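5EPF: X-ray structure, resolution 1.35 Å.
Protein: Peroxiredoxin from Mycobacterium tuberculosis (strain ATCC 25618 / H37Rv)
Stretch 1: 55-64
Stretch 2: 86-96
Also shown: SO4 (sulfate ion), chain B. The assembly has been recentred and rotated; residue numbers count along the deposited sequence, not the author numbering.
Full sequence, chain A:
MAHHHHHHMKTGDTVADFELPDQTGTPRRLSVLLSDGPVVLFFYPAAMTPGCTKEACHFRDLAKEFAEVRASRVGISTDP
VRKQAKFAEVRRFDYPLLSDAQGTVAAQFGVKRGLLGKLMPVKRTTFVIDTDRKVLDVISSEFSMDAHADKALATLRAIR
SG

Stretch 1, residues 55-64: EACHFRDLAK
Stretch 2, residues 86-96: KFAEVRRFDYP

Which polar bonds tie the two stretches together? Two hydrogen bonds do, each from a side chain to a backbone carbonyl. Y95 OH donates to A56 O at 2.8 Å, and A56 O lies near the plane of the Y95 ring, at its edge; the same carbonyl accepts the helical bond from R60 N, 2.9 Å from A56 O. R60 NH1 donates to R91 O at 2.9 Å with an N-H...O angle of 169°, nearly straight. That carbonyl immediately precedes R92, the first residue to leave helical phi/psi, and the guanidinium reaches it edge-on. R60 (chi1 t, chi2 t, chi3 p, chi4 -166°) is held from its own side as well: R60 NE and R60 NH2 each lie 3.0 Å from D61 OD1, forming a salt bridge with D61 (chi1 m).

How can three arginines gather at one edge of the contact? A sulfate ion, probably from the crystallisation liquor, offsets their charge. R60 NH1 bonds to sulfate O1 at 3.0 Å and R60 NH2 to sulfate O3 at 2.9 Å. R91 NH1 and R92 NH1 each reach sulfate O1 at 3.0 Å, while R92 NH2 lies 3.0 Å from sulfate O4. R60 NH1 sits over one face of the R92 guanidinium, with R60 NH1 and R92 NH2 only 3.7 Å apart, a like-charge approach beside the anion. R91 bends through chi1 m and chi2 m, then runs straight with chi3 t and chi4 176°; R92 has chi1 m, chi2 94°, chi3 p and chi4 -148°, and its NH1 also donates to V90 O at 3.0 Å.

What backbone arrangement brings these groups together? Helix 55-61 and helix 86-91 run at 54° between their N-to-C directions (signed crossing angle -54°), and their axes come no closer than 11.5 Å. That gap is bridged by side chains and by the chain following the second helix. R92, at phi/psi 56/47, closes that helix in a Schellman motif, with F93 N bonding to A88 O at 3.0 Å and a weak bond from R92 N to E89 O at 3.4 Å. F93 (-70/133), D94 (-101/40) and Y95 (-159/166) then pass the first helix. CA atoms of C57 and R91 are 7.1 Å apart, those of R60 and F93 5.8 Å. L62 (-96/23) is the first residue to leave the first helix and sits at the N-cap position just before the next, which starts at A63.

Which side chains fill the space between? A56 points toward the second stretch, and its small methyl admits two rings closely: A56 CB lies 3.4 Å from F93 CZ and 4.0 Å from F87 CZ (F87 chi1 t, chi2 25°). F93 (chi1 m, chi2 154°) also meets R60, with R60 CB 3.9 Å from F93 CD2. C57 (chi1 m) places SG at the F93 ring edge, 4.0 Å from F93 CE2, and C57 SG is 3.8 Å from R91 CD. F59 (chi1 m, chi2 -73°) points CB toward the second stretch while its end leads away, so F59 CB makes the apolar contact, 4.3 Å from CZ of Y95 (chi1 p, chi2 86°). A63 CB packs 3.3 Å from D94 OD2 (chi1 p), whose carboxylate oxygens are hydrogen-bonded elsewhere in the structure.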

ATOM      1  N   GLU A  55      -3.743  10.284  -4.352  1.00  8.07           N
ATOM      2  CA  GLU A  55      -3.001   9.055  -4.623  1.00  7.99           C
ATOM      3  C   GLU A  55      -3.924   7.839  -4.621  1.00  7.51           C
ATOM      4  O   GLU A  55      -3.889   7.016  -5.549  1.00  7.83           O
ATOM      5  CB  GLU A  55      -1.896   8.888  -3.576  1.00  7.71           C
ATOM      6  CG  GLU A  55      -1.096   7.627  -3.820  1.00  7.68           C
ATOM      7  CD  GLU A  55      -0.097   7.275  -2.747  1.00  7.59           C
ATOM      8  OE1 GLU A  55       0.019   7.972  -1.723  1.00  9.24           O
ATOM      9  OE2 GLU A  55       0.590   6.236  -2.932  1.00  7.80           O
ATOM     10  N   ALA A  56      -4.765   7.722  -3.587  1.00  7.28           N
ATOM     11  CA  ALA A  56      -5.600   6.541  -3.426  1.00  7.57           C
ATOM     12  C   ALA A  56      -6.742   6.523  -4.436  1.00  7.21           C
ATOM     13  O   ALA A  56      -7.144   5.446  -4.891  1.00  7.28           O
ATOM     14  CB  ALA A  56      -6.121   6.486  -1.989  1.00  7.51           C
ATOM     15  N   CYS A  57      -7.278   7.690  -4.802  1.00  7.66           N
ATOM     16  CA  CYS A  57      -8.298   7.722  -5.844  1.00  8.32           C
ATOM     17  C   CYS A  57      -7.720   7.376  -7.212  1.00  8.17           C
ATOM     18  O   CYS A  57      -8.436   6.831  -8.063  1.00  9.53           O
ATOM     19  CB  CYS A  57      -8.992   9.084  -5.876  1.00  9.70           C
ATOM     20  SG  CYS A  57     -10.137   9.332  -4.494  1.00 10.55           S
ATOM     21  N   HIS A  58      -6.444   7.693  -7.456  1.00  8.70           N
ATOM     22  CA  HIS A  58      -5.820   7.270  -8.705  1.00  8.76           C
ATOM     23  C   HIS A  58      -5.681   5.751  -8.748  1.00  7.78           C
ATOM     24  O   HIS A  58      -5.990   5.130  -9.772  1.00  8.80           O
ATOM     25  CB  HIS A  58      -4.483   7.992  -8.889  1.00  9.38           C
ATOM     26  CG  HIS A  58      -3.906   7.858 -10.264  1.00  8.61           C
ATOM     27  ND1 HIS A  58      -4.616   8.146 -11.406  1.00 10.30           N
ATOM     28  CD2 HIS A  58      -2.676   7.468 -10.677  1.00  9.46           C
ATOM     29  CE1 HIS A  58      -3.847   7.951 -12.465  1.00 10.44           C
ATOM     30  NE2 HIS A  58      -2.666   7.535 -12.049  1.00 10.43           N
ATOM     31  N   PHE A  59      -5.285   5.128  -7.626  1.00  7.46           N
ATOM     32  CA  PHE A  59      -5.325   3.668  -7.539  1.00  7.31           C
ATOM     33  C   PHE A  59      -6.729   3.134  -7.792  1.00  7.86           C
ATOM     34  O   PHE A  59      -6.901   2.153  -8.530  1.00  8.43           O
ATOM     35  CB  PHE A  59      -4.832   3.189  -6.177  1.00  7.18           C
ATOM     36  CG  PHE A  59      -3.332   3.034  -6.087  1.00  7.29           C
ATOM     37  CD1 PHE A  59      -2.688   1.982  -6.725  1.00  7.94           C
ATOM     38  CD2 PHE A  59      -2.557   3.935  -5.359  1.00  6.94           C
ATOM     39  CE1 PHE A  59      -1.308   1.834  -6.639  1.00  7.88           C
ATOM     40  CE2 PHE A  59      -1.176   3.797  -5.274  1.00  7.19           C
ATOM     41  CZ  PHE A  59      -0.550   2.731  -5.927  1.00  7.22           C
ATOM     42  N   ARG A  60      -7.745   3.766  -7.191  1.00  7.83           N
ATOM     43  CA  ARG A  60      -9.127   3.344  -7.399  1.00  8.70           C
ATOM     44  C   ARG A  60      -9.484   3.370  -8.876  1.00  8.78           C
ATOM     45  O   ARG A  60     -10.058   2.410  -9.413  1.00  9.93           O
ATOM     46  CB  ARG A  60     -10.060   4.295  -6.646  1.00  8.69           C
ATOM     47  CG  ARG A  60     -11.558   3.999  -6.856  1.00  9.04           C
ATOM     48  CD  ARG A  60     -12.401   5.190  -6.408  1.00 10.51           C
ATOM     49  NE  ARG A  60     -12.115   6.361  -7.227  1.00 11.07           N
ATOM     50  CZ  ARG A  60     -12.474   7.608  -6.929  1.00 11.94           C
ATOM     51  NH1 ARG A  60     -13.139   7.873  -5.806  1.00 11.58           N
ATOM     52  NH2 ARG A  60     -12.153   8.596  -7.751  1.00 13.34           N
ATOM     53  N   ASP A  61      -9.158   4.479  -9.551  1.00  9.20           N
ATOM     54  CA  ASP A  61      -9.573   4.694 -10.926  1.00 11.16           C
ATOM     55  C   ASP A  61      -8.883   3.739 -11.880  1.00 11.54           C
ATOM     56  O   ASP A  61      -9.357   3.565 -13.006  1.00 14.09           O
ATOM     57  CB  ASP A  61      -9.241   6.127 -11.352  1.00 13.79           C
ATOM     58  CG  ASP A  61     -10.055   7.184 -10.632  1.00 16.09           C
ATOM     59  OD1 ASP A  61     -11.097   6.869 -10.013  1.00 15.18           O
ATOM     60  OD2 ASP A  61      -9.657   8.377 -10.717  1.00 18.02           O
ATOM     61  N   LEU A  62      -7.766   3.132 -11.471  1.00 10.57           N
ATOM     62  CA  LEU A  62      -7.026   2.193 -12.307  1.00 11.13           C
ATOM     63  C   LEU A  62      -7.385   0.734 -12.023  1.00 11.33           C
ATOM     64  O   LEU A  62      -6.598  -0.166 -12.350  1.00 11.13           O
ATOM     65  CB  LEU A  62      -5.522   2.441 -12.172  1.00 11.19           C
ATOM     66  CG  LEU A  62      -5.019   3.724 -12.832  1.00 12.51           C
ATOM     67  CD1 LEU A  62      -3.579   4.016 -12.388  1.00 13.18           C
ATOM     68  CD2 LEU A  62      -5.108   3.631 -14.345  1.00 15.16           C
ATOM     69  N   ALA A  63      -8.577   0.480 -11.469  1.00 11.39           N
ATOM     70  CA  ALA A  63      -8.980  -0.889 -11.128  1.00 12.36           C
ATOM     71  C   ALA A  63      -8.834  -1.853 -12.311  1.00 14.43           C
ATOM     72  O   ALA A  63      -8.289  -2.959 -12.173  1.00 15.04           O
ATOM     73  CB  ALA A  63     -10.430  -0.902 -10.626  1.00 12.54           C
ATOM     74  N   LYS A  64      -9.360  -1.477 -13.477  1.00 15.64           N
ATOM     75  CA  LYS A  64      -9.341  -2.408 -14.605  1.00 17.49           C
ATOM     76  C   LYS A  64      -7.919  -2.677 -15.087  1.00 16.68           C
ATOM     77  O   LYS A  64      -7.593  -3.809 -15.459  1.00 18.07           O
ATOM     78  CB  LYS A  64     -10.242  -1.906 -15.734  1.00 20.16           C
ATOM     79  CG  LYS A  64     -11.731  -1.941 -15.356  1.00 23.58           C
ATOM     80  CD  LYS A  64     -12.653  -1.641 -16.531  1.00 26.58           C
ATOM     81  CE  LYS A  64     -12.273  -0.349 -17.230  1.00 29.04           C
ATOM     82  NZ  LYS A  64     -12.969  -0.230 -18.552  1.00 31.42           N
ATOM     83  N   LYS A  86     -14.008   4.964   6.965  1.00  8.58           N
ATOM     84  CA  LYS A  86     -14.673   6.146   6.411  1.00  9.33           C
ATOM     85  C   LYS A  86     -14.028   6.596   5.104  1.00  8.52           C
ATOM     86  O   LYS A  86     -14.731   6.978   4.161  1.00  9.34           O
ATOM     87  CB  LYS A  86     -14.714   7.288   7.427  1.00 10.95           C
ATOM     88  CG  LYS A  86     -15.609   8.464   6.977  1.00 12.73           C
ATOM     89  CD  LYS A  86     -17.045   8.048   6.581  1.00 13.41           C
ATOM     90  CE  LYS A  86     -17.817   7.481   7.738  1.00 13.73           C
ATOM     91  NZ  LYS A  86     -19.241   7.261   7.365  1.00 13.16           N
ATOM     92  N   PHE A  87     -12.698   6.573   5.034  1.00  8.19           N
ATOM     93  CA  PHE A  87     -11.989   6.958   3.815  1.00  8.49           C
ATOM     94  C   PHE A  87     -12.438   6.082   2.650  1.00  7.99           C
ATOM     95  O   PHE A  87     -12.789   6.580   1.570  1.00  8.06           O
ATOM     96  CB  PHE A  87     -10.496   6.767   4.101  1.00  8.74           C
ATOM     97  CG  PHE A  87      -9.533   7.285   3.051  1.00  8.50           C
ATOM     98  CD1 PHE A  87      -9.845   8.311   2.158  1.00  9.14           C
ATOM     99  CD2 PHE A  87      -8.244   6.750   3.027  1.00  8.76           C
ATOM    100  CE1 PHE A  87      -8.887   8.778   1.251  1.00 10.05           C
ATOM    101  CE2 PHE A  87      -7.295   7.200   2.120  1.00  9.34           C
ATOM    102  CZ  PHE A  87      -7.615   8.227   1.237  1.00  9.92           C
ATOM    103  N   ALA A  88     -12.459   4.760   2.863  1.00  7.60           N
ATOM    104  CA  ALA A  88     -12.838   3.833   1.789  1.00  8.44           C
ATOM    105  C   ALA A  88     -14.316   3.971   1.415  1.00  9.24           C
ATOM    106  O   ALA A  88     -14.687   3.792   0.248  1.00  9.97           O
ATOM    107  CB  ALA A  88     -12.523   2.389   2.192  1.00  9.34           C
ATOM    108  N   GLU A  89     -15.178   4.249   2.395  1.00  9.54           N
ATOM    109  CA  GLU A  89     -16.605   4.414   2.111  1.00 11.24           C
ATOM    110  C   GLU A  89     -16.861   5.689   1.317  1.00 11.10           C
ATOM    111  O   GLU A  89     -17.578   5.674   0.311  1.00 12.46           O
ATOM    112  CB  GLU A  89     -17.389   4.449   3.425  1.00 13.08           C
ATOM    113  CG  GLU A  89     -18.898   4.497   3.258  1.00 14.24           C
ATOM    114  CD  GLU A  89     -19.602   4.770   4.567  1.00 16.19           C
ATOM    115  OE1 GLU A  89     -18.931   5.135   5.560  1.00 15.23           O
ATOM    116  OE2 GLU A  89     -20.841   4.648   4.600  1.00 19.01           O
ATOM    117  N   VAL A  90     -16.277   6.805   1.750  1.00 10.60           N
ATOM    118  CA  VAL A  90     -16.509   8.083   1.079  1.00 10.59           C
ATOM    119  C   VAL A  90     -15.955   8.072  -0.342  1.00 10.38           C
ATOM    120  O   VAL A  90     -16.537   8.677  -1.255  1.00 11.60           O
ATOM    121  CB  VAL A  90     -15.915   9.222   1.926  1.00 12.44           C
ATOM    122  CG1 VAL A  90     -15.902  10.539   1.165  1.00 14.69           C
ATOM    123  CG2 VAL A  90     -16.681   9.343   3.218  1.00 13.62           C
ATOM    124  N   ARG A  91     -14.814   7.402  -0.558  1.00  9.44           N
ATOM    125  CA  ARG A  91     -14.163   7.401  -1.863  1.00  9.77           C
ATOM    126  C   ARG A  91     -14.483   6.148  -2.668  1.00  9.55           C
ATOM    127  O   ARG A  91     -13.978   5.984  -3.783  1.00 10.82           O
ATOM    128  CB  ARG A  91     -12.649   7.564  -1.703  1.00 10.16           C
ATOM    129  CG  ARG A  91     -12.256   8.862  -1.017  1.00 10.33           C
ATOM    130  CD  ARG A  91     -12.730  10.071  -1.803  1.00 10.93           C
ATOM    131  NE  ARG A  91     -12.478  11.311  -1.068  1.00 10.90           N
ATOM    132  CZ  ARG A  91     -12.720  12.515  -1.556  1.00 11.60           C
ATOM    133  NH1 ARG A  91     -13.189  12.642  -2.784  1.00 12.18           N
ATOM    134  NH2 ARG A  91     -12.482  13.596  -0.818  1.00 11.97           N
ATOM    135  N   ARG A  92     -15.304   5.250  -2.120  1.00 10.54           N
ATOM    136  CA  ARG A  92     -15.737   4.046  -2.835  1.00 11.40           C
ATOM    137  C   ARG A  92     -14.543   3.214  -3.319  1.00 11.20           C
ATOM    138  O   ARG A  92     -14.481   2.768  -4.470  1.00 13.00           O
ATOM    139  CB  ARG A  92     -16.702   4.406  -3.975  1.00 13.73           C
ATOM    140  CG  ARG A  92     -17.997   5.119  -3.509  1.00 15.80           C
ATOM    141  CD  ARG A  92     -17.908   6.659  -3.557  1.00 17.33           C
ATOM    142  NE  ARG A  92     -17.601   7.147  -4.903  1.00 17.92           N
ATOM    143  CZ  ARG A  92     -16.899   8.248  -5.175  1.00 16.98           C
ATOM    144  NH1 ARG A  92     -16.429   9.022  -4.193  1.00 15.51           N
ATOM    145  NH2 ARG A  92     -16.668   8.579  -6.435  1.00 17.37           N
ATOM    146  N   PHE A  93     -13.580   2.998  -2.425  1.00 10.09           N
ATOM    147  CA  PHE A  93     -12.423   2.177  -2.773  1.00 10.38           C
ATOM    148  C   PHE A  93     -12.814   0.717  -2.910  1.00 12.04           C
ATOM    149  O   PHE A  93     -13.498   0.155  -2.051  1.00 13.48           O
ATOM    150  CB  PHE A  93     -11.318   2.298  -1.727  1.00  9.86           C
ATOM    151  CG  PHE A  93     -10.661   3.645  -1.683  1.00  9.73           C
ATOM    152  CD1 PHE A  93     -10.062   4.085  -0.514  1.00 10.18           C
ATOM    153  CD2 PHE A  93     -10.655   4.482  -2.797  1.00 10.39           C
ATOM    154  CE1 PHE A  93      -9.459   5.327  -0.455  1.00 10.20           C
ATOM    155  CE2 PHE A  93     -10.047   5.719  -2.737  1.00 10.16           C
ATOM    156  CZ  PHE A  93      -9.459   6.143  -1.569  1.00  9.98           C
ATOM    157  N   ASP A  94     -12.352   0.097  -3.989  1.00 11.64           N
ATOM    158  CA  ASP A  94     -12.618  -1.310  -4.269  1.00 11.92           C
ATOM    159  C   ASP A  94     -11.425  -2.185  -3.899  1.00 12.13           C
ATOM    160  O   ASP A  94     -11.093  -3.108  -4.642  1.00 15.12           O
ATOM    161  CB  ASP A  94     -12.980  -1.486  -5.746  1.00 12.76           C
ATOM    162  CG  ASP A  94     -11.846  -1.075  -6.682  1.00 14.60           C
ATOM    163  OD1 ASP A  94     -11.176  -0.043  -6.432  1.00 14.08           O
ATOM    164  OD2 ASP A  94     -11.626  -1.807  -7.673  1.00 17.97           O
ATOM    165  N   TYR A  95     -10.759  -1.902  -2.784  1.00  9.48           N
ATOM    166  CA  TYR A  95      -9.554  -2.623  -2.394  1.00  8.30           C
ATOM    167  C   TYR A  95      -9.343  -2.437  -0.892  1.00  7.75           C
ATOM    168  O   TYR A  95      -9.935  -1.541  -0.276  1.00  8.34           O
ATOM    169  CB  TYR A  95      -8.333  -2.156  -3.215  1.00  7.73           C
ATOM    170  CG  TYR A  95      -8.045  -0.664  -3.156  1.00  6.58           C
ATOM    171  CD1 TYR A  95      -7.266  -0.128  -2.132  1.00  7.89           C
ATOM    172  CD2 TYR A  95      -8.527   0.214  -4.144  1.00  7.35           C
ATOM    173  CE1 TYR A  95      -6.994   1.210  -2.059  1.00  7.54           C
ATOM    174  CE2 TYR A  95      -8.250   1.582  -4.075  1.00  7.45           C
ATOM    175  CZ  TYR A  95      -7.486   2.076  -3.029  1.00  6.83           C
ATOM    176  OH  TYR A  95      -7.165   3.414  -2.931  1.00  8.00           O
ATOM    177  N   PRO A  96      -8.474  -3.238  -0.280  1.00  8.25           N
ATOM    178  CA  PRO A  96      -8.247  -3.131   1.166  1.00  8.17           C
ATOM    179  C   PRO A  96      -7.393  -1.930   1.559  1.00  6.97           C
ATOM    180  O   PRO A  96      -6.425  -1.570   0.876  1.00  8.03           O
ATOM    181  CB  PRO A  96      -7.514  -4.442   1.499  1.00  8.79           C
ATOM    182  CG  PRO A  96      -7.743  -5.353   0.312  1.00  8.95           C
ATOM    183  CD  PRO A  96      -7.774  -4.407  -0.854  1.00  8.78           C
TER
HETATM  184  S   SO4 B 200     -14.291  11.467  -6.029  1.00 15.05           S
HETATM  185  O1  SO4 B 200     -13.996  10.612  -4.888  1.00 13.92           O
HETATM  186  O2  SO4 B 200     -13.899  12.864  -5.739  1.00 18.28           O
HETATM  187  O3  SO4 B 200     -13.568  11.013  -7.221  1.00 16.90           O
HETATM  188  O4  SO4 B 200     -15.733  11.453  -6.291  1.00 17.25           O